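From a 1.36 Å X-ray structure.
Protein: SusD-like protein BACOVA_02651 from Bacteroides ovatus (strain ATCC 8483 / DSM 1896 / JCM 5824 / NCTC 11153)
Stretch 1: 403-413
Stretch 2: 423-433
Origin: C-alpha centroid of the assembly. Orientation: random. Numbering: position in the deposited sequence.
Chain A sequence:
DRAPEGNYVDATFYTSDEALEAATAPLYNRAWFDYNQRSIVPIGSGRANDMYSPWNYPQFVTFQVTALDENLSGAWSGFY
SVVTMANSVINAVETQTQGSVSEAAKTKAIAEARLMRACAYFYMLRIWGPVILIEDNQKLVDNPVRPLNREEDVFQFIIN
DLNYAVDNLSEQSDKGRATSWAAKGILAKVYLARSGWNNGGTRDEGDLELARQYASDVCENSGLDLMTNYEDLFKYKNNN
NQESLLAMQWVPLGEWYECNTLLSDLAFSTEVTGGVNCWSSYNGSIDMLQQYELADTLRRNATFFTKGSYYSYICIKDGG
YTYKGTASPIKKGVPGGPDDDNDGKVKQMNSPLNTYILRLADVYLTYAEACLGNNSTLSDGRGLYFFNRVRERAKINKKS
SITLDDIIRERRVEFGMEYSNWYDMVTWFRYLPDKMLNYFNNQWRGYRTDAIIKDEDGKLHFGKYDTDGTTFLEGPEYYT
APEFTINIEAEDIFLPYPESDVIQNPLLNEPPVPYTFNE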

# COMPACT_ATOMS: atom_id res chain seq x y z
N THR A 403 18.73 -6.54 -11.48
CA THR A 403 19.33 -6.55 -10.16
C THR A 403 18.30 -6.07 -9.13
O THR A 403 17.18 -5.67 -9.48
CB THR A 403 20.51 -5.57 -10.08
OG1 THR A 403 20.02 -4.23 -10.16
CG2 THR A 403 21.53 -5.80 -11.22
N LEU A 404 18.68 -6.10 -7.86
CA LEU A 404 17.80 -5.60 -6.81
C LEU A 404 17.48 -4.12 -7.08
O LEU A 404 16.36 -3.67 -6.84
CB LEU A 404 18.42 -5.80 -5.43
CG LEU A 404 17.53 -5.36 -4.26
CD1 LEU A 404 16.23 -6.17 -4.19
CD2 LEU A 404 18.30 -5.42 -2.96
N ASP A 405 18.44 -3.35 -7.58
CA ASP A 405 18.18 -1.95 -7.87
C ASP A 405 17.09 -1.77 -8.94
O ASP A 405 16.28 -0.84 -8.85
CB ASP A 405 19.47 -1.24 -8.32
CG ASP A 405 20.44 -1.04 -7.18
OD1 ASP A 405 20.02 -0.99 -6.00
OD2 ASP A 405 21.65 -0.92 -7.48
N ASP A 406 17.05 -2.66 -9.91
CA ASP A 406 16.00 -2.62 -10.93
C ASP A 406 14.65 -2.92 -10.30
O ASP A 406 13.65 -2.31 -10.66
CB ASP A 406 16.26 -3.63 -12.05
CG ASP A 406 17.47 -3.30 -12.88
OD1 ASP A 406 17.58 -2.15 -13.35
OD2 ASP A 406 18.31 -4.20 -13.06
N ILE A 407 14.63 -3.85 -9.35
CA ILE A 407 13.38 -4.23 -8.69
C ILE A 407 12.87 -3.10 -7.80
O ILE A 407 11.66 -2.81 -7.80
CB ILE A 407 13.55 -5.53 -7.89
CG1 ILE A 407 13.81 -6.65 -8.89
CG2 ILE A 407 12.32 -5.82 -7.04
CD1 ILE A 407 14.15 -7.99 -8.30
N ILE A 408 13.76 -2.43 -7.08
CA ILE A 408 13.37 -1.31 -6.24
C ILE A 408 12.71 -0.23 -7.09
O ILE A 408 11.65 0.30 -6.75
CB ILE A 408 14.55 -0.74 -5.43
CG1 ILE A 408 15.02 -1.77 -4.39
CG2 ILE A 408 14.17 0.59 -4.76
CD1 ILE A 408 16.38 -1.44 -3.75
N ARG A 409 13.33 0.12 -8.22
CA ARG A 409 12.81 1.18 -9.06
C ARG A 409 11.48 0.76 -9.65
O ARG A 409 10.55 1.55 -9.69
CB ARG A 409 13.80 1.51 -10.18
CG ARG A 409 13.43 2.74 -11.01
CD ARG A 409 14.50 3.05 -12.04
NE ARG A 409 14.25 4.34 -12.65
CZ ARG A 409 15.09 4.99 -13.45
NH1 ARG A 409 16.25 4.46 -13.77
NH2 ARG A 409 14.74 6.17 -13.92
N GLU A 410 11.39 -0.48 -10.11
CA GLU A 410 10.20 -0.97 -10.77
C GLU A 410 9.02 -0.98 -9.80
O GLU A 410 7.91 -0.59 -10.17
CB GLU A 410 10.41 -2.37 -11.37
CG GLU A 410 9.40 -2.70 -12.47
CD GLU A 410 9.53 -1.79 -13.68
OE1 GLU A 410 10.64 -1.26 -13.93
OE2 GLU A 410 8.52 -1.61 -14.39
N ARG A 411 9.25 -1.41 -8.56
CA ARG A 411 8.17 -1.40 -7.58
C ARG A 411 7.72 0.02 -7.27
O ARG A 411 6.52 0.28 -7.17
CB ARG A 411 8.58 -2.15 -6.31
CG ARG A 411 8.68 -3.65 -6.51
CD ARG A 411 8.95 -4.37 -5.20
NE ARG A 411 7.78 -4.33 -4.34
CZ ARG A 411 6.78 -5.20 -4.36
NH1 ARG A 411 6.80 -6.28 -5.11
NH2 ARG A 411 5.74 -5.03 -3.54
N ARG A 412 8.65 0.95 -7.09
CA ARG A 412 8.26 2.33 -6.80
C ARG A 412 7.33 2.88 -7.86
O ARG A 412 6.30 3.49 -7.53
CB ARG A 412 9.48 3.24 -6.62
CG ARG A 412 10.26 2.98 -5.34
CD ARG A 412 11.36 3.99 -5.08
NE ARG A 412 10.80 5.31 -4.81
CZ ARG A 412 11.49 6.45 -4.79
NH1 ARG A 412 12.80 6.48 -5.03
NH2 ARG A 412 10.85 7.59 -4.56
N VAL A 413 7.67 2.69 -9.14
CA VAL A 413 6.86 3.24 -10.22
C VAL A 413 5.58 2.44 -10.46
O VAL A 413 4.57 3.02 -10.85
CB VAL A 413 7.64 3.43 -11.56
CG1 VAL A 413 8.80 4.41 -11.41
CG2 VAL A 413 8.16 2.16 -12.11
N TYR A 423 6.25 0.17 3.12
CA TYR A 423 6.34 -1.15 3.74
C TYR A 423 7.41 -1.98 3.05
O TYR A 423 8.14 -2.72 3.72
CB TYR A 423 4.98 -1.86 3.69
CG TYR A 423 3.88 -1.10 4.41
CD1 TYR A 423 3.86 -1.08 5.79
CD2 TYR A 423 2.84 -0.46 3.73
CE1 TYR A 423 2.86 -0.42 6.48
CE2 TYR A 423 1.86 0.25 4.42
CZ TYR A 423 1.88 0.24 5.80
OH TYR A 423 0.93 0.87 6.57
N ASP A 424 7.51 -1.87 1.73
CA ASP A 424 8.55 -2.56 0.99
C ASP A 424 9.94 -2.03 1.37
O ASP A 424 10.89 -2.80 1.48
CB ASP A 424 8.36 -2.42 -0.51
CG ASP A 424 7.13 -3.11 -1.01
OD1 ASP A 424 6.61 -3.98 -0.30
OD2 ASP A 424 6.72 -2.77 -2.14
N MET A 425 10.06 -0.72 1.57
CA MET A 425 11.34 -0.13 1.96
C MET A 425 11.78 -0.60 3.36
O MET A 425 12.97 -0.80 3.58
CB MET A 425 11.30 1.39 1.89
CG MET A 425 11.29 1.90 0.47
SD MET A 425 11.08 3.67 0.40
CE MET A 425 11.20 3.93 -1.38
N VAL A 426 10.84 -0.78 4.29
CA VAL A 426 11.20 -1.31 5.60
C VAL A 426 11.71 -2.75 5.48
O VAL A 426 12.72 -3.11 6.11
CB VAL A 426 10.03 -1.22 6.61
CG1 VAL A 426 10.39 -1.86 7.92
CG2 VAL A 426 9.63 0.25 6.81
N THR A 427 11.03 -3.56 4.68
CA THR A 427 11.50 -4.92 4.42
C THR A 427 12.94 -4.92 3.89
O THR A 427 13.79 -5.67 4.35
CB THR A 427 10.57 -5.66 3.46
OG1 THR A 427 9.32 -5.87 4.10
CG2 THR A 427 11.14 -7.01 3.06
N TRP A 428 13.21 -4.07 2.90
CA TRP A 428 14.56 -3.98 2.36
C TRP A 428 15.57 -3.49 3.42
O TRP A 428 16.70 -3.97 3.45
CB TRP A 428 14.59 -3.09 1.10
CG TRP A 428 13.93 -3.70 -0.09
CD1 TRP A 428 14.00 -5.01 -0.51
CD2 TRP A 428 13.12 -3.02 -1.05
NE1 TRP A 428 13.26 -5.18 -1.66
CE2 TRP A 428 12.71 -3.97 -2.01
CE3 TRP A 428 12.68 -1.70 -1.18
CZ2 TRP A 428 11.89 -3.64 -3.08
CZ3 TRP A 428 11.86 -1.37 -2.23
CH2 TRP A 428 11.47 -2.34 -3.16
N PHE A 429 15.16 -2.55 4.29
CA PHE A 429 16.03 -2.06 5.35
C PHE A 429 16.38 -3.14 6.36
O PHE A 429 17.50 -3.19 6.88
CB PHE A 429 15.39 -0.85 6.04
CG PHE A 429 16.02 -0.52 7.35
CD1 PHE A 429 17.23 0.14 7.40
CD2 PHE A 429 15.43 -0.92 8.53
CE1 PHE A 429 17.83 0.40 8.62
CE2 PHE A 429 16.03 -0.65 9.74
CZ PHE A 429 17.23 -0.00 9.79
N ARG A 430 15.44 -4.03 6.62
CA ARG A 430 15.70 -5.13 7.53
C ARG A 430 16.66 -6.17 6.94
O ARG A 430 17.28 -6.94 7.68
CB ARG A 430 14.39 -5.79 7.97
CG ARG A 430 13.84 -5.23 9.26
CD ARG A 430 14.53 -5.89 10.46
NE ARG A 430 13.98 -5.45 11.73
CZ ARG A 430 14.41 -4.42 12.43
NH1 ARG A 430 15.43 -3.68 12.00
NH2 ARG A 430 13.83 -4.13 13.59
N TYR A 431 16.77 -6.17 5.61
CA TYR A 431 17.67 -7.06 4.87
C TYR A 431 19.07 -6.46 4.64
O TYR A 431 20.08 -7.09 4.97
CB TYR A 431 16.96 -7.38 3.55
CG TYR A 431 17.76 -8.01 2.42
CD1 TYR A 431 18.76 -8.95 2.63
CD2 TYR A 431 17.43 -7.70 1.11
CE1 TYR A 431 19.45 -9.51 1.55
CE2 TYR A 431 18.11 -8.25 0.04
CZ TYR A 431 19.10 -9.16 0.27
OH TYR A 431 19.74 -9.69 -0.83
N LEU A 432 19.11 -5.25 4.08
CA LEU A 432 20.36 -4.55 3.75
C LEU A 432 20.29 -3.15 4.35
O LEU A 432 20.08 -2.17 3.65
CB LEU A 432 20.54 -4.50 2.23
CG LEU A 432 20.72 -5.85 1.53
CD1 LEU A 432 20.72 -5.67 0.01
CD2 LEU A 432 22.01 -6.55 1.96
N PRO A 433 20.47 -3.05 5.67
CA PRO A 433 20.27 -1.75 6.32
C PRO A 433 21.21 -0.64 5.85
O PRO A 433 20.77 0.48 5.67
CB PRO A 433 20.47 -2.05 7.81
CG PRO A 433 21.13 -3.40 7.86
CD PRO A 433 20.64 -4.12 6.66

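Arg411 and Asp424 form the salt bridge that pins the two helices together. A single carboxylate oxygen takes both bonds: Arg411 NE donates to Asp424 OD2 at 2.9 Å and Arg411 NH2 donates to the same Asp424 OD2 at 2.8 Å, each with an N-H...O angle of 146°. The oxygen lies at the edge of the guanidinium, near its plane, beside the adjacent N-H bonds of NE and NH2, which it accepts together, each somewhat bent, so charge attraction and hydrogen bonding act together. Both side chains leave their backbones toward the opposing helix, and both residues are buried, which keeps the ion pair away from bulk solvent. Arg411 reaches its partner with chi1 m, chi2 t and chi3 p; its NH1 is bonded elsewhere in the structure.

The backbones that carry this pair are helix 404-413 and helix 423-431, which run nearly antiparallel, with 162° between their N-to-C directions. Their axes come no closer than 11.6 Å, a wide spacing that is filled by side chains. In register, Ile408 CA lies 8.5 Å from Met425 CA, and Arg411 CA lies 8.7 Å from Asp424 CA. Regular i to i+4 bonds, such as Ile408 N to Leu404 O at 2.9 Å and Trp428 N to Asp424 O at 3.0 Å, hold each helix in shape.

Trp428 fills much of the gap and has the largest area covered across the contact. Trp428 leaves its backbone with CA-to-CB toward the first helix, and its indole meets three residues spaced along it. Ile408 CG1 sits 3.7 Å from the centroid of the Trp428 six-membered ring, only 5° off the ring normal, so one of its C-H bonds faces the pi cloud in a CH-pi contact. At the ring edge, Arg411 CD lies 3.7 Å from Trp428 CZ2; the aliphatic part of the arginine thus packs against the indole while its charged end holds Asp424. Leu404 CD1 approaches Trp428 NE1 obliquely at 4.0 Å, a van der Waals contact, since a methyl group offers no acceptor; the indole nitrogen is hydrogen-bonded elsewhere in the structure.

Leu404 extends the apolar packing past the indole: its CD2 lies 3.8 Å from Leu432 CD1 and 4.1 Å from Tyr431 CE2. Toward the other end of the contact, Arg412 and Met425 both start sideways, but their ends come nearer the opposing helix, bringing Arg412 CD within 3.7 Å of Met425 CE. Here methylene meets methyl without a polar bond. In all, the contact buries 414 Å², summed over both sides.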